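Local coordinates for protein transcriptional regulator (Mesorhizobium loti, PDB 3BHQ) that probably binds cis-regulatory DNA as a TetR-family transcription factor, through an N-terminal helix-turn-helix domain carried on an all-helical body, at residues M88-Q93 with V199-L203. Where two conformers were deposited one is given. Residues are numbered along the deposited sequence.
Sequences MEGGLQ and VEAFL
Start with two regular alpha-helical pieces, 88-93 opening helix 88-103 and 199-203 near the end of helix 188-206. Their axes pass 10.1 Å apart with N-to-C directions at 132°, and the closest CA pair, Gln93 with Val199, lies 6.2 Å apart. Leu92 (chi1 m, chi2 t) points across the gap: its CB sits 3.6 Å from Val199 CG1, and its CD1 reaches Leu203 CD2 at 3.6 Å and Phe202 CD2 at 4.0 Å, meeting that ring obliquely. Val199, chi1 t, sets CG1 3.9 Å from Glu89 O and CG2 3.6 Å from Leu92 O, so its methyls pack on backbone as well as side chain. Leu203 (m, t) lays CD1 3.6 Å from Glu89 CA. Extended t, t, the Glu89 side chain runs along the solvent edge, OE2 4.0 Å from Glu200 CA. Selenomethionine Met88 (m, m) starts toward the partner helix, then turns its SE end away; its side chain touches Leu148, Leu153 and Ile154. Phe202, chi1 t, carries the apolar layer on to Phe145 and Leu166. This oblique, roughly antiparallel crossing, held by apolar side chains, joins helix 88-103 to the chain's last helix in the all-helical C-terminal domain found in TetR-family regulators.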
HETATM    1  N   MSE A  88     -25.841  12.505   3.369  1.00 17.92           N
HETATM    2  CA  MSE A  88     -24.613  11.771   3.592  1.00 18.43           C
HETATM    3  C   MSE A  88     -24.165  10.917   2.445  1.00 17.77           C
HETATM    4  O   MSE A  88     -22.936  10.834   2.270  1.00 19.33           O
HETATM    5  CB  MSE A  88     -24.674  10.910   4.866  1.00 18.89           C
HETATM    6  CG  MSE A  88     -24.715  11.729   6.150  1.00 22.66           C
HETATM    7 SE   MSE A  88     -23.180  12.814   6.472  0.75 21.30          SE
HETATM    8  CE  MSE A  88     -23.841  14.502   5.698  1.00 28.72           C
ATOM      9  N   GLU A  89     -25.059  10.236   1.711  1.00 18.57           N
ATOM     10  CA  GLU A  89     -24.586   9.403   0.607  0.50 18.95           C
ATOM     11  C   GLU A  89     -23.959  10.288  -0.477  1.00 17.93           C
ATOM     12  O   GLU A  89     -22.835  10.043  -0.869  1.00 18.62           O
ATOM     13  CB  GLU A  89     -25.610   8.409   0.033  0.50 19.91           C
ATOM     14  CG  GLU A  89     -24.919   7.338  -0.867  0.50 22.41           C
ATOM     15  CD  GLU A  89     -25.765   6.090  -1.168  0.50 23.49           C
ATOM     16  OE1 GLU A  89     -27.009   6.194  -1.223  0.50 37.39           O
ATOM     17  OE2 GLU A  89     -25.169   5.005  -1.377  0.50 24.17           O
ATOM     18  N   GLY A  90     -24.658  11.307  -0.916  1.00 16.32           N
ATOM     19  CA  GLY A  90     -24.072  12.228  -1.905  1.00 16.04           C
ATOM     20  C   GLY A  90     -22.831  12.942  -1.388  1.00 17.01           C
ATOM     21  O   GLY A  90     -21.858  13.101  -2.103  1.00 16.81           O
ATOM     22  N   GLY A  91     -22.873  13.397  -0.133  1.00 15.55           N
ATOM     23  CA  GLY A  91     -21.754  14.088   0.474  1.00 15.22           C
ATOM     24  C   GLY A  91     -20.518  13.206   0.528  1.00 15.78           C
ATOM     25  O   GLY A  91     -19.436  13.639   0.148  1.00 17.15           O
ATOM     26  N   LEU A  92     -20.707  11.966   0.962  1.00 15.56           N
ATOM     27  CA  LEU A  92     -19.594  10.992   1.004  1.00 18.24           C
ATOM     28  C   LEU A  92     -19.088  10.628  -0.383  1.00 18.99           C
ATOM     29  O   LEU A  92     -17.881  10.406  -0.547  1.00 20.16           O
ATOM     30  CB  LEU A  92     -19.966   9.738   1.800  1.00 17.74           C
ATOM     31  CG  LEU A  92     -19.937   9.920   3.321  1.00 21.97           C
ATOM     32  CD1 LEU A  92     -20.766   8.855   4.047  1.00 21.84           C
ATOM     33  CD2 LEU A  92     -18.496   9.994   3.822  1.00 24.05           C
ATOM     34  N   GLN A  93     -19.993  10.511  -1.353  1.00 17.99           N
ATOM     35  CA  GLN A  93     -19.615  10.274  -2.749  1.00 19.00           C
ATOM     36  C   GLN A  93     -18.712  11.399  -3.245  1.00 19.26           C
ATOM     37  O   GLN A  93     -17.669  11.142  -3.851  1.00 20.74           O
ATOM     38  CB  GLN A  93     -20.803  10.167  -3.677  1.00 18.14           C
ATOM     39  CG  GLN A  93     -21.593   8.892  -3.580  1.00 19.64           C
ATOM     40  CD  GLN A  93     -22.872   8.911  -4.396  1.00 20.57           C
ATOM     41  OE1 GLN A  93     -23.236   9.934  -4.992  1.00 21.82           O
ATOM     42  NE2 GLN A  93     -23.588   7.799  -4.400  1.00 22.36           N
ATOM     43  N   VAL A 199     -18.581   3.945  -0.894  1.00 20.00           N
ATOM     44  CA  VAL A 199     -19.484   4.710  -0.019  1.00 21.41           C
ATOM     45  C   VAL A 199     -20.732   3.916   0.353  1.00 19.95           C
ATOM     46  O   VAL A 199     -21.170   3.950   1.503  1.00 19.26           O
ATOM     47  CB  VAL A 199     -19.830   6.069  -0.648  1.00 19.88           C
ATOM     48  CG1 VAL A 199     -21.005   6.782   0.097  1.00 19.07           C
ATOM     49  CG2 VAL A 199     -18.605   6.925  -0.698  1.00 20.89           C
ATOM     50  N   GLU A 200     -21.312   3.182  -0.594  1.00 20.93           N
ATOM     51  CA  GLU A 200     -22.457   2.320  -0.288  1.00 22.83           C
ATOM     52  C   GLU A 200     -22.124   1.304   0.787  1.00 22.75           C
ATOM     53  O   GLU A 200     -22.888   1.112   1.724  1.00 21.80           O
ATOM     54  CB  GLU A 200     -22.962   1.612  -1.539  1.00 26.44           C
ATOM     55  CG  GLU A 200     -24.194   0.749  -1.334  1.00 30.46           C
ATOM     56  CD  GLU A 200     -24.668   0.140  -2.640  1.00 35.14           C
ATOM     57  OE1 GLU A 200     -25.222   0.892  -3.468  1.00 52.84           O
ATOM     58  OE2 GLU A 200     -24.493  -1.088  -2.828  1.00 55.93           O
ATOM     59  N   ALA A 201     -20.963   0.659   0.656  1.00 21.23           N
ATOM     60  CA  ALA A 201     -20.539  -0.310   1.654  1.00 19.58           C
ATOM     61  C   ALA A 201     -20.276   0.365   3.003  1.00 18.10           C
ATOM     62  O   ALA A 201     -20.652  -0.124   4.063  1.00 20.46           O
ATOM     63  CB  ALA A 201     -19.286  -1.046   1.165  1.00 19.72           C
ATOM     64  N   PHE A 202     -19.595   1.510   2.967  1.00 19.76           N
ATOM     65  CA  PHE A 202     -19.329   2.303   4.165  1.00 19.96           C
ATOM     66  C   PHE A 202     -20.611   2.656   4.923  1.00 20.22           C
ATOM     67  O   PHE A 202     -20.657   2.494   6.146  1.00 20.62           O
ATOM     68  CB  PHE A 202     -18.557   3.580   3.816  1.00 21.72           C
ATOM     69  CG  PHE A 202     -18.267   4.458   5.007  1.00 20.62           C
ATOM     70  CD1 PHE A 202     -17.106   4.285   5.742  1.00 24.24           C
ATOM     71  CD2 PHE A 202     -19.158   5.468   5.379  1.00 23.83           C
ATOM     72  CE1 PHE A 202     -16.845   5.116   6.815  1.00 22.11           C
ATOM     73  CE2 PHE A 202     -18.906   6.282   6.475  1.00 24.38           C
ATOM     74  CZ  PHE A 202     -17.750   6.093   7.186  1.00 19.28           C
ATOM     75  N   LEU A 203     -21.638   3.138   4.217  1.00 20.53           N
ATOM     76  CA  LEU A 203     -22.907   3.489   4.869  1.00 21.50           C
ATOM     77  C   LEU A 203     -23.680   2.272   5.389  1.00 21.62           C
ATOM     78  O   LEU A 203     -24.445   2.410   6.354  1.00 20.46           O
ATOM     79  CB  LEU A 203     -23.791   4.365   3.960  1.00 23.48           C
ATOM     80  CG  LEU A 203     -23.257   5.795   3.820  1.00 24.46           C
ATOM     81  CD1 LEU A 203     -24.014   6.563   2.749  1.00 21.32           C
ATOM     82  CD2 LEU A 203     -23.283   6.551   5.125  1.00 21.22           C
TER